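Local coordinates for putative nisin-resistance protein (Streptococcus agalactiae 515, PDB 4Y68) that is a lipoprotein of peptidase family S41 that probably confers nisin resistance by recognising and cleaving this lantibiotic, at residues K70-S75 / M261-A266. Residues are numbered along the deposited sequence; the frame is centred on the assembly and turned at random.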
ATOM      1  N   LYS A  70      30.482 -11.416  -5.946  1.00 31.38           N
ATOM      2  CA  LYS A  70      30.522 -12.552  -6.870  1.00 37.26           C
ATOM      3  C   LYS A  70      29.138 -13.019  -7.357  1.00 39.29           C
ATOM      4  O   LYS A  70      29.041 -13.937  -8.178  1.00 40.63           O
ATOM      5  CB  LYS A  70      31.233 -13.738  -6.213  1.00 39.62           C
ATOM      6  CG  LYS A  70      32.673 -13.475  -5.837  1.00 48.31           C
ATOM      7  CD  LYS A  70      33.549 -13.413  -7.074  1.00 46.08           C
ATOM      8  CE  LYS A  70      35.024 -13.496  -6.708  1.00 57.08           C
ATOM      9  NZ  LYS A  70      35.516 -12.278  -5.996  1.00 59.04           N
ATOM     10  N   SER A  71      28.065 -12.424  -6.837  1.00 35.40           N
ATOM     11  CA  SER A  71      26.743 -12.728  -7.373  1.00 30.97           C
ATOM     12  C   SER A  71      25.784 -11.586  -7.101  1.00 29.03           C
ATOM     13  O   SER A  71      26.094 -10.680  -6.310  1.00 33.52           O
ATOM     14  CB  SER A  71      26.209 -14.027  -6.781  1.00 27.85           C
ATOM     15  OG  SER A  71      25.724 -13.806  -5.478  1.00 27.60           O
ATOM     16  N   TYR A  72      24.632 -11.623  -7.768  1.00 26.67           N
ATOM     17  CA  TYR A  72      23.565 -10.648  -7.563  1.00 26.61           C
ATOM     18  C   TYR A  72      23.029 -10.720  -6.151  1.00 26.58           C
ATOM     19  O   TYR A  72      22.808  -9.690  -5.513  1.00 26.24           O
ATOM     20  CB  TYR A  72      22.407 -10.861  -8.548  1.00 26.65           C
ATOM     21  CG  TYR A  72      22.734 -10.571  -9.995  1.00 31.36           C
ATOM     22  CD1 TYR A  72      23.880  -9.885 -10.345  1.00 25.58           C
ATOM     23  CD2 TYR A  72      21.878 -10.984 -11.018  1.00 30.87           C
ATOM     24  CE1 TYR A  72      24.174  -9.614 -11.668  1.00 30.29           C
ATOM     25  CE2 TYR A  72      22.165 -10.721 -12.343  1.00 30.26           C
ATOM     26  CZ  TYR A  72      23.315 -10.037 -12.662  1.00 31.70           C
ATOM     27  OH  TYR A  72      23.607  -9.769 -13.972  1.00 26.13           O
ATOM     28  N   GLN A  73      22.798 -11.936  -5.677  1.00 24.04           N
ATOM     29  CA  GLN A  73      22.348 -12.162  -4.301  1.00 29.03           C
ATOM     30  C   GLN A  73      23.296 -11.492  -3.302  1.00 29.49           C
ATOM     31  O   GLN A  73      22.857 -10.871  -2.339  1.00 31.06           O
ATOM     32  CB  GLN A  73      22.254 -13.669  -4.008  1.00 28.22           C
ATOM     33  CG  GLN A  73      21.837 -14.037  -2.585  1.00 32.44           C
ATOM     34  CD  GLN A  73      20.557 -13.325  -2.140  1.00 41.74           C
ATOM     35  OE1 GLN A  73      20.604 -12.416  -1.303  1.00 47.79           O
ATOM     36  NE2 GLN A  73      19.404 -13.742  -2.684  1.00 41.89           N
ATOM     37  N   GLU A  74      24.598 -11.620  -3.551  1.00 29.45           N
ATOM     38  CA  GLU A  74      25.612 -11.025  -2.691  1.00 27.95           C
ATOM     39  C   GLU A  74      25.529  -9.514  -2.787  1.00 26.63           C
ATOM     40  O   GLU A  74      25.579  -8.809  -1.777  1.00 28.28           O
ATOM     41  CB  GLU A  74      27.025 -11.522  -3.076  1.00 27.69           C
ATOM     42  CG  GLU A  74      28.076 -11.230  -2.010  1.00 33.11           C
ATOM     43  CD  GLU A  74      29.544 -11.408  -2.470  1.00 38.72           C
ATOM     44  OE1 GLU A  74      29.839 -12.173  -3.412  1.00 34.77           O
ATOM     45  OE2 GLU A  74      30.419 -10.770  -1.850  1.00 42.48           O
ATOM     46  N   SER A  75      25.383  -9.010  -4.009  1.00 26.20           N
ATOM     47  CA  SER A  75      25.212  -7.577  -4.198  1.00 22.34           C
ATOM     48  C   SER A  75      24.006  -7.015  -3.457  1.00 23.94           C
ATOM     49  O   SER A  75      24.096  -5.919  -2.903  1.00 24.23           O
ATOM     50  CB  SER A  75      25.091  -7.245  -5.676  1.00 23.58           C
ATOM     51  OG  SER A  75      26.338  -7.337  -6.309  1.00 20.47           O
ATOM     52  N   MET A 261      11.927  -2.991 -11.220  1.00 26.81           N
ATOM     53  CA  MET A 261      12.226  -4.379 -11.574  1.00 27.21           C
ATOM     54  C   MET A 261      13.674  -4.476 -11.997  1.00 25.48           C
ATOM     55  O   MET A 261      14.089  -3.827 -12.956  1.00 26.73           O
ATOM     56  CB  MET A 261      11.323  -4.890 -12.695  1.00 28.06           C
ATOM     57  CG  MET A 261       9.845  -4.565 -12.495  1.00 35.32           C
ATOM     58  SD  MET A 261       9.145  -5.194 -10.957  1.00 42.02           S
ATOM     59  CE  MET A 261       7.687  -4.161 -10.810  1.00 31.44           C
ATOM     60  N   LEU A 262      14.436  -5.284 -11.282  1.00 26.20           N
ATOM     61  CA  LEU A 262      15.864  -5.405 -11.552  1.00 28.04           C
ATOM     62  C   LEU A 262      16.139  -6.490 -12.593  1.00 29.87           C
ATOM     63  O   LEU A 262      15.242  -7.246 -12.971  1.00 24.66           O
ATOM     64  CB  LEU A 262      16.607  -5.691 -10.250  1.00 24.40           C
ATOM     65  CG  LEU A 262      16.305  -4.636  -9.187  1.00 25.77           C
ATOM     66  CD1 LEU A 262      16.951  -5.005  -7.865  1.00 24.31           C
ATOM     67  CD2 LEU A 262      16.784  -3.266  -9.678  1.00 18.53           C
ATOM     68  N   TYR A 263      17.393  -6.587 -13.025  1.00 31.07           N
ATOM     69  CA  TYR A 263      17.724  -7.430 -14.161  1.00 28.23           C
ATOM     70  C   TYR A 263      17.262  -8.896 -14.046  1.00 32.12           C
ATOM     71  O   TYR A 263      16.826  -9.476 -15.029  1.00 29.36           O
ATOM     72  CB  TYR A 263      19.220  -7.383 -14.413  1.00 27.21           C
ATOM     73  CG  TYR A 263      19.602  -7.837 -15.805  1.00 27.74           C
ATOM     74  CD1 TYR A 263      19.842  -9.183 -16.069  1.00 27.40           C
ATOM     75  CD2 TYR A 263      19.714  -6.930 -16.854  1.00 23.43           C
ATOM     76  CE1 TYR A 263      20.204  -9.619 -17.332  1.00 28.58           C
ATOM     77  CE2 TYR A 263      20.078  -7.358 -18.130  1.00 28.81           C
ATOM     78  CZ  TYR A 263      20.317  -8.712 -18.358  1.00 26.85           C
ATOM     79  OH  TYR A 263      20.663  -9.178 -19.608  1.00 31.14           O
ATOM     80  N   ASP A 264      17.320  -9.484 -12.856  1.00 28.53           N
ATOM     81  CA  ASP A 264      17.028 -10.909 -12.723  1.00 26.85           C
ATOM     82  C   ASP A 264      15.650 -11.192 -12.123  1.00 30.93           C
ATOM     83  O   ASP A 264      15.409 -12.300 -11.631  1.00 29.82           O
ATOM     84  CB  ASP A 264      18.100 -11.580 -11.860  1.00 28.50           C
ATOM     85  CG  ASP A 264      18.170 -10.981 -10.468  1.00 32.52           C
ATOM     86  OD1 ASP A 264      17.767  -9.801 -10.312  1.00 26.41           O
ATOM     87  OD2 ASP A 264      18.605 -11.685  -9.531  1.00 32.13           O
ATOM     88  N   GLY A 265      14.760 -10.198 -12.144  1.00 27.36           N
ATOM     89  CA  GLY A 265      13.432 -10.377 -11.579  1.00 28.23           C
ATOM     90  C   GLY A 265      13.312 -10.002 -10.103  1.00 32.26           C
ATOM     91  O   GLY A 265      12.234 -10.078  -9.500  1.00 33.65           O
ATOM     92  N   ALA A 266      14.417  -9.588  -9.503  1.00 29.56           N
ATOM     93  CA  ALA A 266      14.327  -9.042  -8.160  1.00 30.92           C
ATOM     94  C   ALA A 266      13.675  -7.657  -8.244  1.00 22.46           C
ATOM     95  O   ALA A 266      13.711  -7.024  -9.294  1.00 23.46           O
ATOM     96  CB  ALA A 266      15.696  -8.981  -7.516  1.00 24.49           C
TER
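Tyr-72 and Asp-264 touch where the first turn of helix 72-87, in the N-terminal helical part of the chain, meets the beta hairpin of strands 256-261 and 267-276 at its connecting turn. The carboxylate of Asp-264 lies at the edge of the Tyr-72 ring, with OD2 near the ring plane and 3.7 Å from CD2, while Asp-264 CB runs alongside the same edge, 3.9 Å from CD2. Ring and carboxylate planes stand 79° apart, and the two side chains run antiparallel as they pass. Further out along the ring, Tyr-72 OH approaches Tyr-263 CD1 obliquely at 4.3 Å. These contacts are thin and lie at the surface. Tyr-72 OH hydrogen-bonds to Pro-30 O, just before helix 32-46, and its ring stacks with that of Tyr-35, on that helix, whose hydroxyl also bonds Asp-264 OD1, so Tyr-35 touches both sides. Asp-264 OD2 forms a salt bridge with Arg-76, one turn along from Tyr-72, which probably stabilises the carboxylate charge beside the ring. A bound MES molecule, probably from the crystallisation liquor, lies about 3 Å from the Tyr-72 side chain. On the hairpin side, a type I turn from Leu-262 to Gly-265 presents Asp-264, whose chi1 of 60° places the carboxylate over its own backbone, where OD1 receives a weak bond from Ala-266 N. On the helix side, Ser-71 is the N-cap: its OG accepts from Glu-74 N at 3.1 Å. Glu-74 reaches back in turn, and its OE1 takes the Lys-70 N-H from above the carboxylate plane, with N and OE1 2.7 Å apart.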